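Local coordinates for protein terminal oxygenase component of carbazole 1,9a-dioxygenase (Nocardioides aromaticivorans, PDB 3GCF) that probably dihydroxylates carbazole at its 1 and 9a positions at a mononuclear iron, using electrons passed from a ferredoxin through its Rieske [2Fe-2S] cluster, at residues Asp163-Gly168 against Thr316-Phe321. Residues are numbered along the deposited sequence; the frame is centred on the assembly and turned at random.
Sequences DTHLLG and TFEVEF
A single water joins H165 to E318: it lies 2.9 Å from H165 NE2, at the edge of the imidazole and in its plane, and donates to E318 OE2 at 3.0 Å. The two side chains do not bond directly, since H165 NE2 and E318 OE2 stay 3.7 Å apart, with ring and carboxylate planes turned 77° against each other. The other carboxylate oxygen of E318, OE1, has a long, weak ion pair with K315.

Next to this bridge, L167 is the apolar centre. L167 CD1 sits over one face of the F317 ring, 3.7 Å from the ring centroid and displaced toward the rim, where CD2 and CE2 are nearest. L167 CB, in turn, stands almost exactly above the middle of the F321 ring, 3.8 Å from that centroid and 7° off the normal. Both are CH-pi contacts, so one leucine touches two phenylalanines a helical turn apart. L167 CD1 also packs on F321 CB at 3.7 Å. On the strand side, F317 CE2 comes within 3.4 Å of H165 O.

Strand 164-173 is the outermost strand of the seven-stranded antiparallel sheet in this chain, hydrogen-bonded to strand 298-307. Helix 311-331 follows strand 298-307, and its segment 316-321 runs roughly parallel to 164-168, the axes of the two segments 22° apart. F317 also touches R306 of the neighbouring strand, while L166 turns the other way, onto V303 and Q305. The contact thus joins helix to edge strand in the ring-hydroxylase region, away from both iron sites. Its chemistry is mainly apolar, L167 against two aromatic faces, and the imidazole of H165 and the carboxylate of E318 meet by way of a water and not as a direct ion pair.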
ATOM      1  N   ASP A 163     -17.478 -10.334  43.324  1.00 18.76           N
ATOM      2  CA  ASP A 163     -16.385 -10.563  44.265  1.00 19.12           C
ATOM      3  C   ASP A 163     -15.048 -10.753  43.553  1.00 18.75           C
ATOM      4  O   ASP A 163     -14.159 -11.460  44.037  1.00 16.97           O
ATOM      5  CB  ASP A 163     -16.697 -11.785  45.134  1.00 20.96           C
ATOM      6  CG  ASP A 163     -16.776 -13.067  44.328  1.00 26.49           C
ATOM      7  OD1 ASP A 163     -17.071 -12.993  43.114  1.00 27.55           O
ATOM      8  OD2 ASP A 163     -16.556 -14.152  44.911  1.00 30.08           O
ATOM      9  N   THR A 164     -14.908 -10.107  42.401  1.00 17.03           N
ATOM     10  CA  THR A 164     -13.679 -10.199  41.629  1.00 15.95           C
ATOM     11  C   THR A 164     -13.273  -8.822  41.126  1.00 15.75           C
ATOM     12  O   THR A 164     -14.045  -7.866  41.197  1.00 15.30           O
ATOM     13  CB  THR A 164     -13.853 -11.114  40.398  1.00 15.99           C
ATOM     14  OG1 THR A 164     -14.809 -10.527  39.499  1.00 13.94           O
ATOM     15  CG2 THR A 164     -14.337 -12.504  40.821  1.00 11.52           C
ATOM     16  N   HIS A 165     -12.046  -8.733  40.629  1.00 14.08           N
ATOM     17  CA  HIS A 165     -11.536  -7.498  40.063  1.00 12.31           C
ATOM     18  C   HIS A 165     -10.874  -7.898  38.753  1.00 12.84           C
ATOM     19  O   HIS A 165     -10.289  -8.980  38.655  1.00 12.80           O
ATOM     20  CB  HIS A 165     -10.510  -6.844  40.983  1.00 13.14           C
ATOM     21  CG  HIS A 165     -10.221  -5.422  40.622  1.00 13.42           C
ATOM     22  ND1 HIS A 165     -11.119  -4.401  40.850  1.00 13.33           N
ATOM     23  CD2 HIS A 165      -9.158  -4.856  40.002  1.00 14.54           C
ATOM     24  CE1 HIS A 165     -10.622  -3.268  40.386  1.00 14.59           C
ATOM     25  NE2 HIS A 165      -9.434  -3.516  39.866  1.00 16.68           N
ATOM     26  N   LEU A 166     -10.971  -7.039  37.744  1.00 13.02           N
ATOM     27  CA  LEU A 166     -10.391  -7.342  36.445  1.00 11.72           C
ATOM     28  C   LEU A 166      -9.430  -6.273  35.958  1.00 12.57           C
ATOM     29  O   LEU A 166      -9.602  -5.087  36.232  1.00 11.25           O
ATOM     30  CB  LEU A 166     -11.496  -7.551  35.400  1.00 10.02           C
ATOM     31  CG  LEU A 166     -12.334  -8.827  35.537  1.00 11.88           C
ATOM     32  CD1 LEU A 166     -13.199  -8.753  36.789  1.00  9.44           C
ATOM     33  CD2 LEU A 166     -13.203  -9.009  34.298  1.00 11.91           C
ATOM     34  N   LEU A 167      -8.410  -6.719  35.233  1.00 12.11           N
ATOM     35  CA  LEU A 167      -7.392  -5.841  34.675  1.00 11.62           C
ATOM     36  C   LEU A 167      -6.989  -6.424  33.329  1.00 10.89           C
ATOM     37  O   LEU A 167      -6.855  -7.639  33.190  1.00  9.82           O
ATOM     38  CB  LEU A 167      -6.178  -5.787  35.602  1.00  8.96           C
ATOM     39  CG  LEU A 167      -6.436  -5.177  36.982  1.00 10.41           C
ATOM     40  CD1 LEU A 167      -5.275  -5.507  37.905  1.00  9.18           C
ATOM     41  CD2 LEU A 167      -6.635  -3.666  36.858  1.00  5.24           C
ATOM     42  N   GLY A 168      -6.811  -5.566  32.333  1.00 10.37           N
ATOM     43  CA  GLY A 168      -6.425  -6.067  31.030  1.00  9.94           C
ATOM     44  C   GLY A 168      -5.771  -5.043  30.126  1.00 10.21           C
ATOM     45  O   GLY A 168      -5.493  -3.917  30.531  1.00 11.00           O
ATOM     46  N   THR A 316      -3.223  -5.583  45.781  1.00 18.66           N
ATOM     47  CA  THR A 316      -2.227  -6.625  45.584  1.00 17.70           C
ATOM     48  C   THR A 316      -2.298  -7.137  44.147  1.00 17.73           C
ATOM     49  O   THR A 316      -1.269  -7.392  43.528  1.00 17.93           O
ATOM     50  CB  THR A 316      -2.452  -7.786  46.573  1.00 19.53           C
ATOM     51  OG1 THR A 316      -2.273  -7.301  47.909  1.00 21.73           O
ATOM     52  CG2 THR A 316      -1.470  -8.925  46.317  1.00 17.77           C
ATOM     53  N   PHE A 317      -3.513  -7.277  43.618  1.00 16.12           N
ATOM     54  CA  PHE A 317      -3.700  -7.742  42.246  1.00 14.80           C
ATOM     55  C   PHE A 317      -3.142  -6.711  41.264  1.00 15.15           C
ATOM     56  O   PHE A 317      -2.374  -7.047  40.363  1.00 14.53           O
ATOM     57  CB  PHE A 317      -5.187  -7.989  41.969  1.00 12.92           C
ATOM     58  CG  PHE A 317      -5.483  -8.456  40.562  1.00 10.21           C
ATOM     59  CD1 PHE A 317      -4.618  -9.322  39.896  1.00  9.06           C
ATOM     60  CD2 PHE A 317      -6.649  -8.048  39.916  1.00  8.84           C
ATOM     61  CE1 PHE A 317      -4.910  -9.774  38.604  1.00  8.58           C
ATOM     62  CE2 PHE A 317      -6.953  -8.488  38.634  1.00  5.12           C
ATOM     63  CZ  PHE A 317      -6.081  -9.357  37.973  1.00  7.68           C
ATOM     64  N   GLU A 318      -3.519  -5.450  41.447  1.00 13.91           N
ATOM     65  CA  GLU A 318      -3.037  -4.397  40.566  1.00 15.15           C
ATOM     66  C   GLU A 318      -1.512  -4.353  40.549  1.00 14.19           C
ATOM     67  O   GLU A 318      -0.910  -4.141  39.499  1.00 13.11           O
ATOM     68  CB  GLU A 318      -3.602  -3.043  40.997  1.00 15.37           C
ATOM     69  CG  GLU A 318      -5.114  -3.032  41.082  1.00 19.50           C
ATOM     70  CD  GLU A 318      -5.677  -1.690  41.504  1.00 21.91           C
ATOM     71  OE1 GLU A 318      -5.137  -1.090  42.457  1.00 21.75           O
ATOM     72  OE2 GLU A 318      -6.670  -1.243  40.887  1.00 23.84           O
ATOM     73  N   VAL A 319      -0.887  -4.561  41.705  1.00 15.05           N
ATOM     74  CA  VAL A 319       0.574  -4.553  41.783  1.00 14.29           C
ATOM     75  C   VAL A 319       1.197  -5.733  41.034  1.00 14.68           C
ATOM     76  O   VAL A 319       2.145  -5.547  40.272  1.00 14.35           O
ATOM     77  CB  VAL A 319       1.071  -4.570  43.251  1.00 16.04           C
ATOM     78  CG1 VAL A 319       2.587  -4.785  43.291  1.00 13.17           C
ATOM     79  CG2 VAL A 319       0.719  -3.243  43.930  1.00 15.25           C
ATOM     80  N   GLU A 320       0.683  -6.945  41.237  1.00 13.73           N
ATOM     81  CA  GLU A 320       1.261  -8.079  40.523  1.00 16.57           C
ATOM     82  C   GLU A 320       0.949  -8.037  39.028  1.00 15.55           C
ATOM     83  O   GLU A 320       1.699  -8.585  38.221  1.00 14.52           O
ATOM     84  CB  GLU A 320       0.833  -9.421  41.136  1.00 19.79           C
ATOM     85  CG  GLU A 320      -0.595  -9.508  41.610  1.00 28.47           C
ATOM     86  CD  GLU A 320      -0.912 -10.862  42.234  1.00 32.30           C
ATOM     87  OE1 GLU A 320      -0.100 -11.349  43.057  1.00 32.12           O
ATOM     88  OE2 GLU A 320      -1.976 -11.432  41.905  1.00 33.02           O
ATOM     89  N   PHE A 321      -0.146  -7.381  38.652  1.00 13.49           N
ATOM     90  CA  PHE A 321      -0.483  -7.258  37.241  1.00 13.16           C
ATOM     91  C   PHE A 321       0.618  -6.429  36.573  1.00 13.76           C
ATOM     92  O   PHE A 321       1.146  -6.804  35.525  1.00 13.67           O
ATOM     93  CB  PHE A 321      -1.824  -6.548  37.058  1.00 11.79           C
ATOM     94  CG  PHE A 321      -2.272  -6.463  35.623  1.00 10.46           C
ATOM     95  CD1 PHE A 321      -2.803  -7.574  34.979  1.00  9.92           C
ATOM     96  CD2 PHE A 321      -2.150  -5.270  34.912  1.00 10.43           C
ATOM     97  CE1 PHE A 321      -3.211  -7.508  33.648  1.00  9.28           C
ATOM     98  CE2 PHE A 321      -2.554  -5.188  33.578  1.00 11.36           C
ATOM     99  CZ  PHE A 321      -3.087  -6.310  32.944  1.00 11.22           C
TER
HETATM  100  O   HOH W   1      -8.454  -1.124  38.526  1.00 21.89           O